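Local coordinates for protein fucose-binding lectin (PDB 6HTN) that binds methyl alpha-L-fucopyranoside in pockets of a beta-propeller lectin, consistent with a role in carbohydrate recognition, at residues N24-E29 with L42-A48; A99-T105 with R117-N122. One frame throughout, in Å; residues are numbered along the deposited sequence.

Interaction 1: residues N24-E29 with L42-A48; sequences NGKLLE and LTNQFSA. With MFU (methyl alpha-L-fucopyranoside), chain G; EDO (1,2-ethanediol), chain L.
Glu-29 holds CG anti to its backbone N (chi1 177°) and stays extended beyond it, which carries the carboxylate to the backbone N of Leu-42 and on to the fucoside. OE1 accepts from Leu-42 N at 3.3 Å, on its anti side and out of the carboxylate plane. OE1 also accepts a hydrogen bond from O3 of the sugar at 2.6 Å, and OE2 accepts one from O4 at 2.7 Å. Tyr-18 also bonds OE2, so the carboxylate is fixed from several directions.

Thr-43 turns OG1 beside its own N (chi1 -62°). There it accepts from Glu-29 N at 3.1 Å, and it also bonds the carbonyl of Gly-40. Its CG2 lies alongside CD1 of Leu-28.

Toward Asn-24 the backbones are bridged at Lys-26 and Ser-47. The bonds are Asn-44 N to Leu-27 O, Leu-27 N to Phe-46 O, and Ala-48 N to Gly-25 O. A water beside the type II turn of Leu-42 to Gln-45 lies 2.8 Å from each of Leu-27 O, Leu-42 O and Phe-46 N, and accepts from Phe-46 N. The Lys-26 chain, bent at chi2 and chi4, passes Asn-44 O and brings NZ to Ser-47 OG at 2.8 Å. Asn-24 OD1 makes an Asx turn with Lys-26 N, while ND2 reaches Asn-44 OD1 in a weak bond. The two amide planes are nearly perpendicular, and Gln-21 also bonds Asn-44 OD1.

Leu-27 CG packs on Ala-48 CB at 4.1 Å. Leu-27 also touches Leu-80 of strand 77-82. In the conformers modelled here, Leu-42 and Phe-46 rest on Trp-87 of strand 87-89. The loop after strand 37-39 thus lies between the start of strand 27-32 and the next four-stranded sheet.

Interaction 2: residues A99-T105 with R117-N122; sequences ASTPDAT and RVYAYN. With MFU (methyl alpha-L-fucopyranoside), chain I.
Backbone hydrogen bonds join Asp-103 to Tyr-119 and Thr-105 to Arg-117, two antiparallel hydrogen-bonded pairs. Asp-103 N meets Tyr-119 O at 2.9 Å, and the return bond from Tyr-119 N to Asp-103 O is 2.8 Å. Ala-104 and Val-118 form the non-hydrogen-bonded pair between them.

Before Pro-102 a side chain takes over from the ladder. Ser-100 sets OG between its N and carbonyl carbon (chi1 65°), and OG accepts from Tyr-121 N at 2.9 Å. The hydroxyl also lies at the edge of the Tyr-121 ring. A water bonds Ser-100 OG and Thr-101 O and, weakly, Tyr-119 O. Ala-99 N bonds Tyr-121 O.

Some apolar contacts lie on the face with Ala-104 and Val-118. Pro-102 CB meets Val-118 CG1 at 4.0 Å, and Tyr-69 of strand 64-71 packs against both residues.

Polar ends on the other face find partners further out. Asp-103 OD2 bonds Gly-2 of the second subunit, and Thr-105 OG1 bonds its Ser-5. Arg-117 bends at chi2 (-67°), then gives NE to O4 of the fucoside and NH2 to O5, both at 2.9 Å. Asp-133 forms a salt bridge with NH2.

The hairpin is therefore apolar toward strand 64-71. Toward the second subunit it is mixed, as Tyr-119 packs on its Ile-17. Two sugar bonds and the salt bridge probably limit rotation of the guanidinium, and Asp-133 probably stabilises its positive charge.

How the interactions relate
From the N terminus, the first four-stranded sheet ends with strand 37-39, and interaction 1 closes the loop that returns to strand 27-32, just after that sheet is complete. The chain then builds the second sheet, strands 53-58 to 87-89. Interaction 2 opens later and closes the hairpin through residues 106-116, pairing the first two strands of the third sheet, 103-108 and 114-121. The two contacts are in series and neither nest nor cross. Their centres are about 19 Å apart and they do not touch. Both pack on the second sheet, from different strands: 77-82 and 87-89 for interaction 1, 64-71 for interaction 2. Interaction 1 supplies Glu-29 and Leu-42 to one fucoside pocket, interaction 2 Arg-117 to another.

Interaction 1: residues N24-E29 with L42-A48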
loop_
_atom_site.group_PDB
_atom_site.type_symbol
_atom_site.label_atom_id
_atom_site.label_comp_id
_atom_site.label_asym_id
_atom_site.label_seq_id
_atom_site.Cartn_x
_atom_site.Cartn_y
_atom_site.Cartn_z
ATOM N N ASN A 24 -5.392 15.723 5.311
ATOM C CA ASN A 24 -4.636 16.862 4.756
ATOM C C ASN A 24 -3.263 16.519 4.219
ATOM O O ASN A 24 -2.593 17.394 3.726
ATOM C CB ASN A 24 -4.538 17.995 5.779
ATOM C CG ASN A 24 -3.721 17.631 7.008
ATOM O OD1 ASN A 24 -3.042 16.618 7.016
ATOM N ND2 ASN A 24 -3.925 18.347 8.119
ATOM N N GLY A 25 -2.874 15.251 4.185
ATOM C CA GLY A 25 -1.592 14.828 3.609
ATOM C C GLY A 25 -0.377 15.386 4.341
ATOM O O GLY A 25 0.684 15.398 3.742
ATOM N N LYS A 26 -0.565 15.776 5.582
ATOM C CA LYS A 26 0.519 16.277 6.447
ATOM C C LYS A 26 0.843 15.305 7.559
ATOM O O LYS A 26 -0.032 14.638 8.110
ATOM C CB LYS A 26 0.171 17.645 7.034
ATOM C CG LYS A 26 -0.061 18.630 5.900
ATOM C CD LYS A 26 0.962 19.596 5.613
ATOM C CE LYS A 26 0.499 20.690 4.657
ATOM N NZ LYS A 26 1.638 21.156 3.809
ATOM N N LEU A 27 2.119 15.275 7.931
ATOM C CA LEU A 27 2.548 14.447 9.073
ATOM C C LEU A 27 2.020 15.033 10.382
ATOM O O LEU A 27 2.010 16.286 10.557
ATOM C CB LEU A 27 4.075 14.288 9.078
ATOM C CG LEU A 27 4.664 13.524 7.901
ATOM C CD1 LEU A 27 6.183 13.646 7.878
ATOM C CD2 LEU A 27 4.236 12.084 7.894
ATOM N N LEU A 28 1.588 14.133 11.218
ATOM C CA LEU A 28 1.121 14.382 12.609
ATOM C C LEU A 28 2.164 13.814 13.549
ATOM O O LEU A 28 2.661 12.657 13.335
ATOM C CB LEU A 28 -0.208 13.653 12.803
ATOM C CG LEU A 28 -0.765 13.594 14.212
ATOM C CD1 LEU A 28 -1.076 14.992 14.723
ATOM C CD2 LEU A 28 -2.013 12.723 14.276
ATOM N N GLU A 29 2.474 14.536 14.618
ATOM C CA GLU A 29 3.301 14.038 15.735
ATOM C C GLU A 29 2.453 14.019 16.989
ATOM O O GLU A 29 1.901 15.114 17.339
ATOM C CB GLU A 29 4.512 14.923 15.947
ATOM C CG GLU A 29 5.362 14.510 17.130
ATOM C CD GLU A 29 6.481 15.473 17.441
ATOM O OE1 GLU A 29 6.262 16.716 17.349
ATOM O OE2 GLU A 29 7.630 14.988 17.760
ATOM N N LEU A 42 5.896 19.186 15.260
ATOM C CA LEU A 42 6.040 18.778 13.843
ATOM C C LEU A 42 4.681 18.861 13.121
ATOM O O LEU A 42 4.666 19.065 11.922
ATOM C CB LEU A 42 6.642 17.367 13.792
ATOM C CG LEU A 42 6.697 16.717 12.409
ATOM C CD1 LEU A 42 7.944 15.805 12.310
ATOM C CD2 LEU A 42 5.415 15.910 12.159
ATOM N N THR A 43 3.604 18.684 13.878
ATOM C CA THR A 43 2.235 18.510 13.326
ATOM C C THR A 43 1.897 19.602 12.323
ATOM O O THR A 43 2.042 20.810 12.639
ATOM C CB THR A 43 1.222 18.488 14.445
ATOM O OG1 THR A 43 1.507 17.377 15.275
ATOM C CG2 THR A 43 -0.214 18.404 13.966
ATOM N N ASN A 44 1.408 19.185 11.141
ATOM C CA ASN A 44 0.845 20.052 10.076
ATOM C C ASN A 44 1.929 20.868 9.379
ATOM O O ASN A 44 1.545 21.697 8.541
ATOM C CB ASN A 44 -0.320 20.896 10.616
ATOM C CG ASN A 44 -1.535 20.028 10.818
ATOM O OD1 ASN A 44 -1.693 18.963 10.196
ATOM N ND2 ASN A 44 -2.462 20.465 11.671
ATOM N N GLN A 45 3.213 20.677 9.650
ATOM C CA GLN A 45 4.241 21.458 8.965
ATOM C C GLN A 45 4.633 20.867 7.618
ATOM O O GLN A 45 5.056 21.626 6.733
ATOM C CB GLN A 45 5.513 21.623 9.780
ATOM C CG GLN A 45 5.377 22.459 11.032
ATOM C CD GLN A 45 6.769 22.844 11.526
ATOM O OE1 GLN A 45 7.585 23.397 10.785
ATOM N NE2 GLN A 45 7.094 22.434 12.750
ATOM N N PHE A 46 4.563 19.545 7.458
ATOM C CA PHE A 46 5.233 18.881 6.321
ATOM C C PHE A 46 4.297 17.894 5.589
ATOM O O PHE A 46 3.651 17.074 6.236
ATOM C CB PHE A 46 6.469 18.125 6.796
ATOM C CG PHE A 46 7.409 18.968 7.629
ATOM C CD1 PHE A 46 8.204 19.922 7.062
ATOM C CD2 PHE A 46 7.438 18.774 8.998
ATOM C CE1 PHE A 46 9.050 20.686 7.857
ATOM C CE2 PHE A 46 8.352 19.468 9.789
ATOM C CZ PHE A 46 9.117 20.451 9.211
ATOM N N SER A 47 4.231 18.022 4.277
ATOM C CA SER A 47 3.468 17.124 3.391
ATOM C C SER A 47 4.292 15.859 3.126
ATOM O O SER A 47 5.529 15.943 2.950
ATOM C CB SER A 47 3.098 17.804 2.110
ATOM O OG SER A 47 2.059 18.751 2.385
ATOM N N ALA A 48 3.611 14.712 3.023
ATOM C CA ALA A 48 4.304 13.464 2.632
ATOM C C ALA A 48 3.292 12.561 1.940
ATOM O O ALA A 48 2.070 12.890 1.923
ATOM C CB ALA A 48 4.901 12.812 3.848
HETATM C C1 MFU G . 7.861 18.446 22.176
HETATM C C2 MFU G . 7.389 18.363 20.723
HETATM C C3 MFU G . 8.455 18.507 19.688
HETATM C C4 MFU G . 9.482 17.407 19.909
HETATM C C5 MFU G . 9.911 17.633 21.369
HETATM C C6 MFU G . 10.911 16.508 21.786
HETATM O O1 MFU G . 8.420 19.713 22.182
HETATM O O2 MFU G . 6.486 19.501 20.469
HETATM O O3 MFU G . 7.990 18.391 18.323
HETATM O O4 MFU G . 8.875 16.094 19.871
HETATM O O5 MFU G . 8.855 17.386 22.306
HETATM C CM MFU G . 8.904 20.027 23.517
HETATM C C1 EDO L . -3.864 23.266 9.404
HETATM O O1 EDO L . -2.799 24.153 9.833
HETATM C C2 EDO L . -3.494 22.071 8.578
HETATM O O2 EDO L . -4.665 21.333 7.975
HETATM O O HOH W 1 -0.515 17.771 1.861
HETATM O O HOH W 2 4.216 17.726 9.533
#

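Interaction 2: residues A99-T105 with R117-N122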
loop_
_atom_site.group_PDB
_atom_site.type_symbol
_atom_site.label_atom_id
_atom_site.label_comp_id
_atom_site.label_asym_id
_atom_site.label_seq_id
_atom_site.Cartn_x
_atom_site.Cartn_y
_atom_site.Cartn_z
ATOM N N ALA A 99 10.146 4.125 -2.297
ATOM C CA ALA A 99 8.912 3.505 -2.771
ATOM C C ALA A 99 8.200 2.807 -1.622
ATOM O O ALA A 99 7.298 2.082 -1.873
ATOM C CB ALA A 99 9.293 2.582 -3.913
ATOM N N SER A 100 8.667 3.005 -0.400
ATOM C CA SER A 100 8.163 2.333 0.802
ATOM C C SER A 100 8.350 3.293 1.984
ATOM O O SER A 100 9.215 4.100 1.901
ATOM C CB SER A 100 8.813 0.960 0.975
ATOM O OG SER A 100 10.230 1.074 1.209
ATOM N N THR A 101 7.567 3.132 3.025
ATOM C CA THR A 101 7.705 3.883 4.280
ATOM C C THR A 101 9.069 3.522 4.828
ATOM O O THR A 101 9.293 2.359 5.142
ATOM C CB THR A 101 6.613 3.580 5.288
ATOM O OG1 THR A 101 5.356 3.997 4.746
ATOM C CG2 THR A 101 6.867 4.268 6.609
ATOM N N PRO A 102 9.988 4.488 5.004
ATOM C CA PRO A 102 11.339 4.115 5.422
ATOM C C PRO A 102 11.362 3.594 6.842
ATOM O O PRO A 102 10.538 3.996 7.710
ATOM C CB PRO A 102 12.115 5.428 5.352
ATOM C CG PRO A 102 11.351 6.272 4.348
ATOM C CD PRO A 102 9.927 5.890 4.553
ATOM N N ASP A 103 12.296 2.679 7.078
ATOM C CA ASP A 103 12.666 2.246 8.432
ATOM C C ASP A 103 13.960 2.953 8.823
ATOM O O ASP A 103 14.783 3.233 7.951
ATOM C CB ASP A 103 12.938 0.737 8.479
ATOM C CG ASP A 103 11.663 -0.095 8.414
ATOM O OD1 ASP A 103 10.671 0.277 9.067
ATOM O OD2 ASP A 103 11.677 -1.125 7.649
ATOM N N ALA A 104 14.133 3.180 10.105
ATOM C CA ALA A 104 15.371 3.837 10.574
ATOM C C ALA A 104 15.763 3.295 11.939
ATOM O O ALA A 104 14.906 2.919 12.738
ATOM C CB ALA A 104 15.200 5.320 10.669
ATOM N N THR A 105 17.081 3.216 12.162
ATOM C CA THR A 105 17.625 2.895 13.494
ATOM C C THR A 105 18.903 3.736 13.668
ATOM O O THR A 105 19.418 4.286 12.689
ATOM C CB THR A 105 17.845 1.391 13.683
ATOM O OG1 THR A 105 18.116 1.125 15.068
ATOM C CG2 THR A 105 18.976 0.885 12.828
ATOM N N ARG A 117 20.997 4.531 10.239
ATOM C CA ARG A 117 20.764 3.686 9.053
ATOM C C ARG A 117 19.283 3.786 8.687
ATOM O O ARG A 117 18.416 3.593 9.567
ATOM C CB ARG A 117 21.179 2.239 9.366
ATOM C CG ARG A 117 22.651 2.073 9.752
ATOM C CD ARG A 117 23.554 2.371 8.576
ATOM N NE ARG A 117 24.972 2.123 8.889
ATOM C CZ ARG A 117 25.810 3.061 9.356
ATOM N NH1 ARG A 117 25.385 4.292 9.647
ATOM N NH2 ARG A 117 27.086 2.744 9.577
ATOM N N VAL A 118 19.030 4.070 7.423
ATOM C CA VAL A 118 17.663 4.257 6.884
ATOM C C VAL A 118 17.480 3.242 5.759
ATOM O O VAL A 118 18.393 3.098 4.928
ATOM C CB VAL A 118 17.494 5.674 6.344
ATOM C CG1 VAL A 118 16.115 5.838 5.715
ATOM C CG2 VAL A 118 17.694 6.693 7.459
ATOM N N TYR A 119 16.337 2.558 5.716
ATOM C CA TYR A 119 16.105 1.482 4.727
ATOM C C TYR A 119 14.808 1.790 3.983
ATOM O O TYR A 119 13.795 2.092 4.618
ATOM C CB TYR A 119 15.979 0.132 5.430
ATOM C CG TYR A 119 17.208 -0.210 6.227
ATOM C CD1 TYR A 119 17.379 0.291 7.505
ATOM C CD2 TYR A 119 18.237 -1.015 5.695
ATOM C CE1 TYR A 119 18.526 0.043 8.238
ATOM C CE2 TYR A 119 19.362 -1.276 6.425
ATOM C CZ TYR A 119 19.509 -0.745 7.680
ATOM O OH TYR A 119 20.655 -0.917 8.422
ATOM N N ALA A 120 14.868 1.692 2.661
ATOM C CA ALA A 120 13.653 1.844 1.845
ATOM C C ALA A 120 13.887 1.233 0.488
ATOM O O ALA A 120 15.000 1.301 -0.075
ATOM C CB ALA A 120 13.299 3.313 1.678
ATOM N N TYR A 121 12.810 0.739 -0.134
ATOM C CA TYR A 121 12.891 0.391 -1.555
ATOM C C TYR A 121 13.132 1.646 -2.387
ATOM O O TYR A 121 12.577 2.698 -2.068
ATOM C CB TYR A 121 11.615 -0.306 -1.996
ATOM C CG TYR A 121 11.545 -1.779 -1.659
ATOM C CD1 TYR A 121 12.074 -2.718 -2.532
ATOM C CD2 TYR A 121 10.957 -2.225 -0.500
ATOM C CE1 TYR A 121 11.955 -4.070 -2.290
ATOM C CE2 TYR A 121 10.803 -3.584 -0.256
ATOM C CZ TYR A 121 11.331 -4.505 -1.149
ATOM O OH TYR A 121 11.220 -5.848 -0.886
ATOM N N ASN A 122 13.822 1.486 -3.503
ATOM C CA ASN A 122 13.991 2.594 -4.466
ATOM C C ASN A 122 13.145 2.321 -5.716
ATOM O O ASN A 122 12.295 1.393 -5.737
ATOM C CB ASN A 122 15.467 2.866 -4.736
ATOM C CG ASN A 122 16.133 1.836 -5.612
ATOM O OD1 ASN A 122 15.473 0.894 -6.104
ATOM N ND2 ASN A 122 17.447 2.033 -5.848
HETATM C C1 MFU I . 28.287 0.220 7.204
HETATM C C2 MFU I . 27.286 -0.341 6.206
HETATM C C3 MFU I . 26.752 -1.676 6.676
HETATM C C4 MFU I . 26.234 -1.658 8.042
HETATM C C5 MFU I . 27.332 -1.108 8.946
HETATM C C6 MFU I . 26.958 -1.013 10.369
HETATM O O1 MFU I . 29.335 -0.733 7.040
HETATM O O2 MFU I . 27.838 -0.364 4.893
HETATM O O3 MFU I . 25.775 -2.135 5.696
HETATM O O4 MFU I . 25.135 -0.670 8.172
HETATM O O5 MFU I . 27.831 0.147 8.482
HETATM C CM MFU I . 30.495 -0.360 7.751
HETATM O O HOH W 3 10.904 0.642 3.794
#